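Local coordinates for fiber protein 2 (Fowl adenovirus 1, PDB 2VTW) that probably forms the spikes at the capsid vertices, trimeric short fibres whose C-terminal head domain serves initial attachment of the virion to a host receptor, at residues A5-G10 with I98-F103; Q37-G42 with R200-V205; M43-L48 with V193-A198; W75-L80 with Y164-F169. All blocks are in the same frame, centred on the assembly; numbering follows the deposited sequence.

Contact 1 (A5-G10 with I98-F103)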
loop_
_atom_site.group_PDB
_atom_site.type_symbol
_atom_site.label_atom_id
_atom_site.label_comp_id
_atom_site.label_asym_id
_atom_site.label_seq_id
_atom_site.Cartn_x
_atom_site.Cartn_y
_atom_site.Cartn_z
ATOM N N ALA A 5 -12.918 12.247 -8.128
ATOM C CA ALA A 5 -14.107 12.350 -7.283
ATOM C C ALA A 5 -13.839 11.700 -5.918
ATOM O O ALA A 5 -12.988 10.830 -5.818
ATOM C CB ALA A 5 -15.313 11.690 -7.941
ATOM N N ALA A 6 -14.580 12.143 -4.894
ATOM C CA ALA A 6 -14.466 11.694 -3.496
ATOM C C ALA A 6 -15.819 11.311 -2.917
ATOM O O ALA A 6 -16.817 11.978 -3.204
ATOM C CB ALA A 6 -13.858 12.823 -2.644
ATOM N N PHE A 7 -15.852 10.261 -2.096
ATOM C CA PHE A 7 -17.012 9.897 -1.269
ATOM C C PHE A 7 -16.571 9.730 0.213
ATOM O O PHE A 7 -15.499 9.162 0.489
ATOM C CB PHE A 7 -17.634 8.597 -1.786
ATOM C CG PHE A 7 -18.757 8.067 -0.946
ATOM C CD1 PHE A 7 -19.942 8.797 -0.785
ATOM C CD2 PHE A 7 -18.664 6.810 -0.344
ATOM C CE1 PHE A 7 -20.990 8.284 -0.028
ATOM C CE2 PHE A 7 -19.719 6.291 0.421
ATOM C CZ PHE A 7 -20.885 7.031 0.567
ATOM N N THR A 8 -17.385 10.236 1.145
ATOM C CA THR A 8 -17.147 10.140 2.590
ATOM C C THR A 8 -18.414 9.654 3.266
ATOM O O THR A 8 -19.509 10.140 2.976
ATOM C CB THR A 8 -16.768 11.494 3.196
ATOM O OG1 THR A 8 -15.676 12.040 2.461
ATOM C CG2 THR A 8 -16.375 11.367 4.683
ATOM N N SER A 9 -18.270 8.699 4.170
ATOM C CA SER A 9 -19.400 8.193 4.931
ATOM C C SER A 9 -18.935 7.767 6.315
ATOM O O SER A 9 -17.777 7.425 6.511
ATOM C CB SER A 9 -20.016 6.996 4.224
ATOM O OG SER A 9 -21.108 6.462 4.953
ATOM N N GLY A 10 -19.859 7.775 7.267
ATOM C CA GLY A 10 -19.575 7.315 8.639
ATOM C C GLY A 10 -19.339 8.510 9.515
ATOM O O GLY A 10 -19.616 9.625 9.092
ATOM N N ILE A 98 -21.800 14.064 -8.504
ATOM C CA ILE A 98 -21.130 12.850 -8.969
ATOM C C ILE A 98 -21.970 11.618 -8.597
ATOM O O ILE A 98 -22.578 11.563 -7.520
ATOM C CB ILE A 98 -19.599 12.803 -8.495
ATOM C CG1 ILE A 98 -18.721 12.190 -9.583
ATOM C CG2 ILE A 98 -19.424 12.088 -7.177
ATOM C CD1 ILE A 98 -18.648 13.017 -10.824
ATOM N N SER A 99 -22.031 10.658 -9.518
ATOM C CA SER A 99 -22.718 9.400 -9.303
ATOM C C SER A 99 -21.944 8.483 -8.353
ATOM O O SER A 99 -20.708 8.409 -8.422
ATOM C CB SER A 99 -22.919 8.667 -10.641
ATOM O OG SER A 99 -23.421 7.342 -10.437
ATOM N N MET A 100 -22.684 7.770 -7.496
ATOM C CA MET A 100 -22.115 6.750 -6.625
ATOM C C MET A 100 -21.466 5.626 -7.427
ATOM O O MET A 100 -20.628 4.892 -6.892
ATOM C CB MET A 100 -23.181 6.158 -5.707
ATOM C CG MET A 100 -23.489 7.014 -4.482
ATOM S SD MET A 100 -22.099 7.191 -3.329
ATOM C CE MET A 100 -21.981 5.546 -2.680
ATOM N N THR A 101 -21.860 5.488 -8.699
ATOM C CA THR A 101 -21.251 4.511 -9.598
ATOM C C THR A 101 -19.776 4.828 -9.848
ATOM O O THR A 101 -19.026 3.988 -10.356
ATOM C CB THR A 101 -22.003 4.385 -10.960
ATOM O OG1 THR A 101 -21.916 5.608 -11.669
ATOM C CG2 THR A 101 -23.462 4.020 -10.771
ATOM N N SER A 102 -19.346 6.025 -9.479
ATOM C CA SER A 102 -17.945 6.376 -9.570
ATOM C C SER A 102 -17.086 5.633 -8.513
ATOM O O SER A 102 -15.844 5.655 -8.598
ATOM C CB SER A 102 -17.776 7.881 -9.433
ATOM O OG SER A 102 -18.588 8.583 -10.358
ATOM N N PHE A 103 -17.727 4.960 -7.557
ATOM C CA PHE A 103 -17.012 4.254 -6.499
ATOM C C PHE A 103 -17.208 2.748 -6.511
ATOM O O PHE A 103 -16.770 2.044 -5.594
ATOM C CB PHE A 103 -17.343 4.906 -5.148
ATOM C CG PHE A 103 -17.102 6.343 -5.177
ATOM C CD1 PHE A 103 -15.805 6.850 -5.037
ATOM C CD2 PHE A 103 -18.127 7.223 -5.503
ATOM C CE1 PHE A 103 -15.567 8.198 -5.148
ATOM C CE2 PHE A 103 -17.879 8.581 -5.623
ATOM C CZ PHE A 103 -16.595 9.070 -5.451
#
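The turn that sets Phe103 against Ala5 and Phe7 is held at the carbonyl O of Ser99, which accepts twice from Ser102: the backbone N lies 2.9 Å from this oxygen, and the hydroxyl OG is equally near it, tilted 20° from the carbonyl plane. Phe103 N bonds in turn to Met100 O, and the short 3-10 turn delivers the phenyl ring to the strand. CB of Phe7 stands over the centre of that ring, 3.7 Å from the Phe103 centroid, a CH-pi contact almost on the ring normal. CB of Ser102 lies on the opposite face, nearer the rim. At its far end, CZ of Phe103 comes within 3.5 Å of Ala6 C, and Ala5 CB touches both this CZ and Ile98 CG1. The contact lays the loop that follows strand 92-94 over the first strand of the head domain's beta-sheet, with Leu93 also touching the side chains of Phe7 and Phe103. Phe7 CG is anti to the backbone N (chi1 175°), and its ring meets Met100 in a Met-aromatic contact. SD lies 3.9 Å from the Phe7 ring centroid; the thioether, bent at chi2 and chi3, sets CE over the same face, offset toward CZ. The two phenyl rings meet obliquely, their planes at 38°. Ala6 CB points away from the loop, and Ala6 packs on Met41 of a neighbouring subunit.

Contact 2 (Q37-G42 with R200-V205)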
loop_
_atom_site.group_PDB
_atom_site.type_symbol
_atom_site.label_atom_id
_atom_site.label_comp_id
_atom_site.label_asym_id
_atom_site.label_seq_id
_atom_site.Cartn_x
_atom_site.Cartn_y
_atom_site.Cartn_z
ATOM N N GLN A 37 -13.200 7.592 0.254
ATOM C CA GLN A 37 -12.738 7.042 -1.042
ATOM C C GLN A 37 -12.489 8.143 -2.064
ATOM O O GLN A 37 -13.152 9.192 -2.037
ATOM C CB GLN A 37 -13.765 6.091 -1.603
ATOM C CG GLN A 37 -14.054 4.912 -0.705
ATOM C CD GLN A 37 -15.147 4.034 -1.226
ATOM O OE1 GLN A 37 -16.310 4.437 -1.254
ATOM N NE2 GLN A 37 -14.799 2.807 -1.625
ATOM N N ILE A 38 -11.516 7.924 -2.944
ATOM C CA ILE A 38 -11.302 8.785 -4.098
ATOM C C ILE A 38 -11.228 7.906 -5.360
ATOM O O ILE A 38 -10.764 6.750 -5.299
ATOM C CB ILE A 38 -10.057 9.749 -3.962
ATOM C CG1 ILE A 38 -8.763 8.967 -3.875
ATOM C CG2 ILE A 38 -10.220 10.757 -2.720
ATOM C CD1 ILE A 38 -7.479 9.741 -4.288
ATOM N N ASN A 39 -11.759 8.421 -6.468
ATOM C CA ASN A 39 -11.618 7.791 -7.785
ATOM C C ASN A 39 -10.778 8.769 -8.560
ATOM O O ASN A 39 -11.184 9.915 -8.737
ATOM C CB ASN A 39 -12.964 7.567 -8.488
ATOM C CG ASN A 39 -12.838 6.856 -9.871
ATOM O OD1 ASN A 39 -11.857 6.990 -10.575
ATOM N ND2 ASN A 39 -13.873 6.157 -10.260
ATOM N N THR A 40 -9.578 8.322 -8.958
ATOM C CA THR A 40 -8.692 9.092 -9.805
ATOM C C THR A 40 -8.606 8.346 -11.117
ATOM O O THR A 40 -7.911 7.332 -11.225
ATOM C CB THR A 40 -7.238 9.214 -9.196
ATOM O OG1 THR A 40 -7.306 9.758 -7.887
ATOM C CG2 THR A 40 -6.353 10.123 -10.016
ATOM N N MET A 41 -9.349 8.838 -12.099
ATOM C CA MET A 41 -9.290 8.384 -13.481
ATOM C C MET A 41 -9.387 6.869 -13.612
ATOM O O MET A 41 -8.687 6.243 -14.429
ATOM C CB MET A 41 -8.043 8.960 -14.164
ATOM C CG MET A 41 -8.366 9.806 -15.408
ATOM S SD MET A 41 -7.090 9.797 -16.657
ATOM C CE MET A 41 -7.135 11.536 -17.087
ATOM N N GLY A 42 -10.288 6.286 -12.818
ATOM C CA GLY A 42 -10.562 4.851 -12.879
ATOM C C GLY A 42 -9.815 3.958 -11.902
ATOM O O GLY A 42 -9.936 2.750 -11.994
ATOM N N ARG A 200 -15.197 2.404 -13.618
ATOM C CA ARG A 200 -15.156 3.499 -14.594
ATOM C C ARG A 200 -14.506 4.733 -14.000
ATOM O O ARG A 200 -14.424 4.846 -12.788
ATOM C CB ARG A 200 -16.598 3.848 -15.033
ATOM C CG ARG A 200 -17.508 4.213 -13.871
ATOM C CD ARG A 200 -18.946 4.277 -14.257
ATOM N NE ARG A 200 -19.463 2.974 -14.667
ATOM C CZ ARG A 200 -19.809 1.985 -13.854
ATOM N NH1 ARG A 200 -19.749 2.085 -12.534
ATOM N NH2 ARG A 200 -20.272 0.876 -14.372
ATOM N N ALA A 201 -14.071 5.667 -14.847
ATOM C CA ALA A 201 -13.679 6.997 -14.402
ATOM C C ALA A 201 -14.928 7.700 -13.819
ATOM O O ALA A 201 -16.049 7.221 -13.997
ATOM C CB ALA A 201 -13.045 7.812 -15.555
ATOM N N PRO A 202 -14.741 8.776 -13.046
ATOM C CA PRO A 202 -15.930 9.401 -12.429
ATOM C C PRO A 202 -16.990 9.915 -13.446
ATOM O O PRO A 202 -16.621 10.506 -14.447
ATOM C CB PRO A 202 -15.334 10.573 -11.645
ATOM C CG PRO A 202 -13.892 10.116 -11.367
ATOM C CD PRO A 202 -13.500 9.441 -12.634
ATOM N N VAL A 203 -18.270 9.642 -13.165
ATOM C CA VAL A 203 -19.412 10.117 -13.984
ATOM C C VAL A 203 -20.431 10.864 -13.129
ATOM O O VAL A 203 -20.744 10.437 -12.003
ATOM C CB VAL A 203 -20.175 8.962 -14.671
ATOM C CG1 VAL A 203 -19.444 8.516 -15.894
ATOM C CG2 VAL A 203 -20.403 7.800 -13.696
ATOM N N THR A 204 -20.957 11.961 -13.675
ATOM C CA THR A 204 -22.052 12.710 -13.036
ATOM C C THR A 204 -23.377 11.969 -13.136
ATOM O O THR A 204 -23.563 11.117 -14.013
ATOM C CB THR A 204 -22.245 14.057 -13.678
ATOM O OG1 THR A 204 -22.353 13.881 -15.095
ATOM C CG2 THR A 204 -21.077 14.962 -13.363
ATOM N N VAL A 205 -24.289 12.293 -12.215
ATOM C CA VAL A 205 -25.644 11.740 -12.226
ATOM C C VAL A 205 -26.422 12.337 -13.399
ATOM O O VAL A 205 -26.147 13.482 -13.821
ATOM C CB VAL A 205 -26.423 12.041 -10.919
ATOM C CG1 VAL A 205 -25.776 11.343 -9.719
ATOM C CG2 VAL A 205 -26.511 13.556 -10.688
ATOM O OXT VAL A 205 -27.327 11.674 -13.942
#
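A single side-chain amide, that of Asn39, fastens the C-terminal tail at Arg200 while it also braces the turn of its own beta-hairpin. Strands 28-40 and 43-53 are joined through Met41 and Gly42, whose positive phi values match a type I' turn. Asn39 OD1 accepts from Gly42 N at 2.8 Å, in the plane of the side-chain carbonyl, which makes an Asx motif across the bend. The other end of the amide faces the tail: ND2 donates to Arg200 O at 2.9 Å, a fairly straight bond (163° at the hydrogen) that stays within the amide plane of Asn39. The CB of Asn39 points toward the tail, and CG is set anti to the backbone N (chi1 -178°). Asn39 ND2 has a second carbonyl acceptor in Ser102 O, and together with the bond to OD1 three bonds fix the rotation of the amide. CB of Arg200 points away from the hairpin, and NH1 forms a salt bridge with Glu104 and a hydrogen bond to Thr101 O. Thr40, whose CB points away from the tail, packs on Thr40 of a neighbouring subunit. Ala201 follows the turn closely, its CA 3.8 Å from Gly42 N. The ring of Pro202 crosses the amide obliquely, with CG 3.7 Å from Asn39 CG and CD 3.6 Å from Asn39 OD1.

Contact 3 (M43-L48 with V193-A198)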
loop_
_atom_site.group_PDB
_atom_site.type_symbol
_atom_site.label_atom_id
_atom_site.label_comp_id
_atom_site.label_asym_id
_atom_site.label_seq_id
_atom_site.Cartn_x
_atom_site.Cartn_y
_atom_site.Cartn_z
ATOM N N MET A 43 -9.074 4.556 -10.962
ATOM C CA MET A 43 -8.410 3.837 -9.866
ATOM C C MET A 43 -9.022 4.268 -8.548
ATOM O O MET A 43 -9.042 5.455 -8.225
ATOM C CB MET A 43 -6.894 4.143 -9.838
ATOM C CG MET A 43 -6.064 3.188 -8.924
ATOM S SD MET A 43 -5.949 1.510 -9.632
ATOM C CE MET A 43 -4.939 1.833 -11.070
ATOM N N LEU A 44 -9.495 3.292 -7.785
ATOM C CA LEU A 44 -10.189 3.512 -6.539
ATOM C C LEU A 44 -9.265 3.335 -5.335
ATOM O O LEU A 44 -8.713 2.259 -5.127
ATOM C CB LEU A 44 -11.343 2.503 -6.427
ATOM C CG LEU A 44 -12.346 2.699 -5.287
ATOM C CD1 LEU A 44 -13.155 4.060 -5.459
ATOM C CD2 LEU A 44 -13.254 1.489 -5.221
ATOM N N THR A 45 -9.144 4.387 -4.532
ATOM C CA THR A 45 -8.420 4.341 -3.249
ATOM C C THR A 45 -9.449 4.535 -2.140
ATOM O O THR A 45 -10.189 5.508 -2.164
ATOM C CB THR A 45 -7.362 5.454 -3.133
ATOM O OG1 THR A 45 -6.363 5.281 -4.133
ATOM C CG2 THR A 45 -6.697 5.425 -1.763
ATOM N N THR A 46 -9.482 3.581 -1.216
ATOM C CA THR A 46 -10.403 3.509 -0.118
ATOM C C THR A 46 -9.639 3.578 1.213
ATOM O O THR A 46 -8.805 2.716 1.495
ATOM C CB THR A 46 -11.185 2.169 -0.184
ATOM O OG1 THR A 46 -12.024 2.162 -1.352
ATOM C CG2 THR A 46 -12.035 1.923 1.087
ATOM N N SER A 47 -9.930 4.587 2.024
ATOM C CA SER A 47 -9.418 4.685 3.402
ATOM C C SER A 47 -10.545 4.405 4.383
ATOM O O SER A 47 -11.600 5.049 4.334
ATOM C CB SER A 47 -8.817 6.061 3.668
ATOM O OG SER A 47 -8.487 6.209 5.043
ATOM N N LEU A 48 -10.316 3.432 5.261
ATOM C CA LEU A 48 -11.317 2.939 6.196
ATOM C C LEU A 48 -10.814 2.861 7.664
ATOM O O LEU A 48 -9.856 2.153 7.945
ATOM C CB LEU A 48 -11.777 1.541 5.758
ATOM C CG LEU A 48 -12.832 0.862 6.626
ATOM C CD1 LEU A 48 -14.154 1.647 6.490
ATOM C CD2 LEU A 48 -13.019 -0.611 6.279
ATOM N N VAL A 193 -5.932 1.230 4.142
ATOM C CA VAL A 193 -6.012 1.824 2.811
ATOM C C VAL A 193 -5.916 0.713 1.785
ATOM O O VAL A 193 -5.022 -0.151 1.851
ATOM C CB VAL A 193 -4.989 2.958 2.558
ATOM C CG1 VAL A 193 -5.139 3.523 1.183
ATOM C CG2 VAL A 193 -5.118 4.092 3.592
ATOM N N HIS A 194 -6.893 0.699 0.874
ATOM C CA HIS A 194 -6.987 -0.286 -0.195
ATOM C C HIS A 194 -6.994 0.435 -1.509
ATOM O O HIS A 194 -7.650 1.455 -1.631
ATOM C CB HIS A 194 -8.289 -1.066 -0.070
ATOM C CG HIS A 194 -8.461 -2.111 -1.117
ATOM N ND1 HIS A 194 -9.448 -2.044 -2.071
ATOM C CD2 HIS A 194 -7.739 -3.224 -1.398
ATOM C CE1 HIS A 194 -9.360 -3.095 -2.862
ATOM N NE2 HIS A 194 -8.330 -3.824 -2.479
ATOM N N THR A 195 -6.268 -0.094 -2.500
ATOM C CA THR A 195 -6.333 0.418 -3.860
ATOM C C THR A 195 -6.748 -0.702 -4.826
ATOM O O THR A 195 -6.318 -1.859 -4.723
ATOM C CB THR A 195 -4.999 1.087 -4.307
ATOM O OG1 THR A 195 -4.681 2.161 -3.432
ATOM C CG2 THR A 195 -5.089 1.658 -5.722
ATOM N N CYS A 196 -7.630 -0.348 -5.756
ATOM C CA CYS A 196 -8.056 -1.281 -6.796
ATOM C C CYS A 196 -8.584 -0.487 -7.984
ATOM O O CYS A 196 -8.870 0.711 -7.856
ATOM C CB CYS A 196 -9.084 -2.294 -6.281
ATOM S SG CYS A 196 -10.731 -1.639 -5.867
ATOM N N PRO A 197 -8.638 -1.134 -9.161
ATOM C CA PRO A 197 -9.320 -0.557 -10.288
ATOM C C PRO A 197 -10.804 -0.349 -10.023
ATOM O O PRO A 197 -11.474 -1.212 -9.477
ATOM C CB PRO A 197 -9.107 -1.597 -11.395
ATOM C CG PRO A 197 -7.850 -2.315 -10.986
ATOM C CD PRO A 197 -8.003 -2.419 -9.512
ATOM N N ALA A 198 -11.271 0.823 -10.425
ATOM C CA ALA A 198 -12.678 1.185 -10.457
ATOM C C ALA A 198 -13.288 0.705 -11.767
ATOM O O ALA A 198 -12.602 0.662 -12.773
ATOM C CB ALA A 198 -12.803 2.709 -10.355
HETATM O O HOH W 1 -10.524 0.538 -2.970
HETATM O O HOH W 2 -3.637 4.593 -4.011
#
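An antiparallel strand pair joins Leu44 to Cys196 and Thr46 to His194, the two hydrogen-bonded pairs of the register. Each is closed by two backbone bonds; the shortest runs from Leu44 N to Cys196 O at 2.7 Å, and Thr46 N reaches His194 O at 2.8 Å. Between them, Thr45 and Thr195 form a non-hydrogen-bonded pair. Both have OG1 anti to the carbonyl carbon, beside the backbone N (chi1 -63° and -59°), and one water bridges the hydroxyls, 2.8 Å from Thr45 OG1 and 2.7 Å from Thr195 OG1. On the same face Thr45 CG2 touches Val193 CG1. At the end of the pairing, Met43 CG meets Thr195 CG2 at 3.7 Å, the two side chains crossing at about a right angle. Beyond this, Met43 SD comes to 3.5 Å from Cys196 O. The other face bears Leu44, Thr46, His194 and Cys196. There Leu44 CD2 rests on Cys196 SG, and a second water links Thr46 OG1 to His194 ND1, 2.9 Å from that nitrogen. Gln37 NE2 gives Thr46 OG1 a further bond, and Ile167 packs against Leu44, Thr46 and His194. Neighbouring subunits meet the face of Thr45, Thr195 and Val193: Thr195 packs on Val193 of one, Val193 on Thr195 of another. One face to the domain interior and one to the trimer interface is the arrangement of an adenovirus fibre head, a trimer of beta-sandwich domains.

Contact 4 (W75-L80 with Y164-F169)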
loop_
_atom_site.group_PDB
_atom_site.type_symbol
_atom_site.label_atom_id
_atom_site.label_comp_id
_atom_site.label_asym_id
_atom_site.label_seq_id
_atom_site.Cartn_x
_atom_site.Cartn_y
_atom_site.Cartn_z
ATOM N N TRP A 75 -18.096 -4.928 4.755
ATOM C CA TRP A 75 -18.350 -4.736 3.328
ATOM C C TRP A 75 -18.406 -3.267 2.987
ATOM O O TRP A 75 -19.202 -2.539 3.562
ATOM C CB TRP A 75 -19.685 -5.398 2.939
ATOM C CG TRP A 75 -19.567 -6.861 2.843
ATOM C CD1 TRP A 75 -19.879 -7.767 3.795
ATOM C CD2 TRP A 75 -19.067 -7.605 1.720
ATOM N NE1 TRP A 75 -19.605 -9.034 3.343
ATOM C CE2 TRP A 75 -19.099 -8.957 2.071
ATOM C CE3 TRP A 75 -18.565 -7.250 0.468
ATOM C CZ2 TRP A 75 -18.682 -9.959 1.202
ATOM C CZ3 TRP A 75 -18.155 -8.237 -0.387
ATOM C CH2 TRP A 75 -18.220 -9.573 -0.029
ATOM N N VAL A 76 -17.551 -2.802 2.079
ATOM C CA VAL A 76 -17.706 -1.442 1.535
ATOM C C VAL A 76 -18.472 -1.538 0.217
ATOM O O VAL A 76 -18.109 -2.341 -0.675
ATOM C CB VAL A 76 -16.376 -0.701 1.337
ATOM C CG1 VAL A 76 -16.575 0.597 0.574
ATOM C CG2 VAL A 76 -15.747 -0.427 2.692
ATOM N N SER A 77 -19.520 -0.715 0.108
ATOM C CA SER A 77 -20.481 -0.790 -0.995
ATOM C C SER A 77 -20.677 0.574 -1.571
ATOM O O SER A 77 -20.608 1.555 -0.845
ATOM C CB SER A 77 -21.815 -1.358 -0.514
ATOM O OG SER A 77 -22.762 -1.439 -1.572
ATOM N N SER A 78 -20.824 0.611 -2.901
ATOM C CA SER A 78 -21.268 1.769 -3.641
ATOM C C SER A 78 -22.786 1.666 -4.013
ATOM O O SER A 78 -23.307 2.578 -4.622
ATOM C CB SER A 78 -20.462 1.923 -4.934
ATOM O OG SER A 78 -20.662 0.810 -5.807
ATOM N N PHE A 79 -23.436 0.554 -3.664
ATOM C CA PHE A 79 -24.865 0.303 -3.946
ATOM C C PHE A 79 -25.604 0.343 -2.606
ATOM O O PHE A 79 -25.918 -0.702 -2.009
ATOM C CB PHE A 79 -25.064 -1.070 -4.593
ATOM C CG PHE A 79 -24.285 -1.274 -5.876
ATOM C CD1 PHE A 79 -24.703 -0.688 -7.063
ATOM C CD2 PHE A 79 -23.134 -2.058 -5.889
ATOM C CE1 PHE A 79 -24.004 -0.892 -8.240
ATOM C CE2 PHE A 79 -22.432 -2.267 -7.057
ATOM C CZ PHE A 79 -22.861 -1.689 -8.236
ATOM N N LEU A 80 -25.829 1.554 -2.120
ATOM C CA LEU A 80 -26.236 1.750 -0.740
ATOM C C LEU A 80 -27.659 1.304 -0.471
ATOM O O LEU A 80 -27.998 1.109 0.687
ATOM C CB LEU A 80 -26.061 3.210 -0.312
ATOM C CG LEU A 80 -24.622 3.752 -0.349
ATOM C CD1 LEU A 80 -24.526 5.158 0.204
ATOM C CD2 LEU A 80 -23.688 2.794 0.404
ATOM N N TYR A 164 -23.511 -7.975 -7.578
ATOM C CA TYR A 164 -22.907 -6.647 -7.483
ATOM C C TYR A 164 -21.464 -6.773 -6.914
ATOM O O TYR A 164 -21.197 -7.563 -6.002
ATOM C CB TYR A 164 -23.696 -5.749 -6.519
ATOM C CG TYR A 164 -25.143 -5.523 -6.880
ATOM C CD1 TYR A 164 -25.577 -4.294 -7.364
ATOM C CD2 TYR A 164 -26.088 -6.534 -6.690
ATOM C CE1 TYR A 164 -26.930 -4.074 -7.683
ATOM C CE2 TYR A 164 -27.448 -6.330 -7.009
ATOM C CZ TYR A 164 -27.858 -5.099 -7.510
ATOM O OH TYR A 164 -29.195 -4.883 -7.827
ATOM N N ASN A 165 -20.556 -5.959 -7.442
ATOM C CA ASN A 165 -19.149 -5.980 -7.000
ATOM C C ASN A 165 -18.906 -4.989 -5.856
ATOM O O ASN A 165 -19.069 -3.784 -6.008
ATOM C CB ASN A 165 -18.217 -5.708 -8.167
ATOM C CG ASN A 165 -18.304 -6.770 -9.259
ATOM O OD1 ASN A 165 -18.405 -7.979 -9.010
ATOM N ND2 ASN A 165 -18.279 -6.311 -10.483
ATOM N N LEU A 166 -18.558 -5.548 -4.699
ATOM C CA LEU A 166 -18.232 -4.814 -3.477
ATOM C C LEU A 166 -16.813 -5.191 -3.008
ATOM O O LEU A 166 -16.254 -6.172 -3.494
ATOM C CB LEU A 166 -19.228 -5.167 -2.367
ATOM C CG LEU A 166 -20.614 -4.459 -2.368
ATOM C CD1 LEU A 166 -21.444 -4.829 -3.607
ATOM C CD2 LEU A 166 -21.344 -4.796 -1.062
ATOM N N ILE A 167 -16.276 -4.431 -2.044
ATOM C CA ILE A 167 -15.004 -4.765 -1.382
ATOM C C ILE A 167 -15.229 -5.383 0.013
ATOM O O ILE A 167 -15.774 -4.737 0.879
ATOM C CB ILE A 167 -14.056 -3.509 -1.232
ATOM C CG1 ILE A 167 -14.055 -2.653 -2.503
ATOM C CG2 ILE A 167 -12.611 -3.990 -0.824
ATOM C CD1 ILE A 167 -13.521 -1.243 -2.349
ATOM N N ALA A 168 -14.793 -6.623 0.209
ATOM C CA ALA A 168 -14.795 -7.268 1.515
ATOM C C ALA A 168 -13.452 -7.007 2.222
ATOM O O ALA A 168 -12.383 -7.221 1.629
ATOM C CB ALA A 168 -15.037 -8.764 1.385
ATOM N N PHE A 169 -13.531 -6.507 3.456
ATOM C CA PHE A 169 -12.378 -6.323 4.347
ATOM C C PHE A 169 -12.549 -7.292 5.490
ATOM O O PHE A 169 -13.489 -7.147 6.259
ATOM C CB PHE A 169 -12.352 -4.926 4.944
ATOM C CG PHE A 169 -12.016 -3.830 3.978
ATOM C CD1 PHE A 169 -10.795 -3.199 4.027
ATOM C CD2 PHE A 169 -12.953 -3.381 3.065
ATOM C CE1 PHE A 169 -10.487 -2.172 3.166
ATOM C CE2 PHE A 169 -12.645 -2.337 2.176
ATOM C CZ PHE A 169 -11.424 -1.740 2.216
HETATM O O HOH W 3 -19.802 -1.375 -4.635
#
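Ala168 CB sits over the six-membered ring of Trp75, 3.6 Å from its centroid, in a CH-pi contact on the antiparallel pairing of strands 71-76 and 163-173 within the beta-sandwich of the head. Beside it, Leu166 CB presses on Trp75 CE3, the two side chains crossing at about a right angle. Val76 and Ile167 form the hydrogen-bonded pair, with Val76 N 2.9 Å from Ile167 O and the return bond slightly longer. Across the sheet from the indole, Val76 CG2 touches Phe169 CE2 at 3.7 Å. Past Val76 the chains part, and a water bridges them, accepting from Ser78 N and donating to Asn165 O. Ser77 CB still reaches Leu166 CD2 at 3.5 Å. Farther on, the edge of Tyr164 points at the face of Phe79 with planes at 70°, CD1 of Tyr164 lying 3.5 Å above the centre of the Phe79 ring. In the outer shell, the indole also meets the rings of Phe115, nearly parallel to it, and Tyr124. Gln82 and Asn160 hold Tyr164 OH. An ST turn holds the backbone of Phe79: Ser77 OG, bonded to Cys83 O, accepts from Phe79 N at 3.0 Å.

Overall arrangement
From the N terminus the chain lays down one side of each contact in turn: 5-10, 37-42, 43-48 and 75-80. Contact 1 closes first, when 98-103 returns to the opening strand; its loop crosses all three others. The remaining closures then come in reverse order. Segment 164-169 completes contact 4, 193-198 completes contact 3 around it, and the tail 200-205 completes contact 2, the outermost of these three nested loops, at the hairpin turn. The first and last parts of the chain thus meet where contacts 1 and 2 touch, while contacts 3 and 4 pack their side chains on one another inside the sandwich, and contacts 1, 2 and 3 also reach neighbouring subunits.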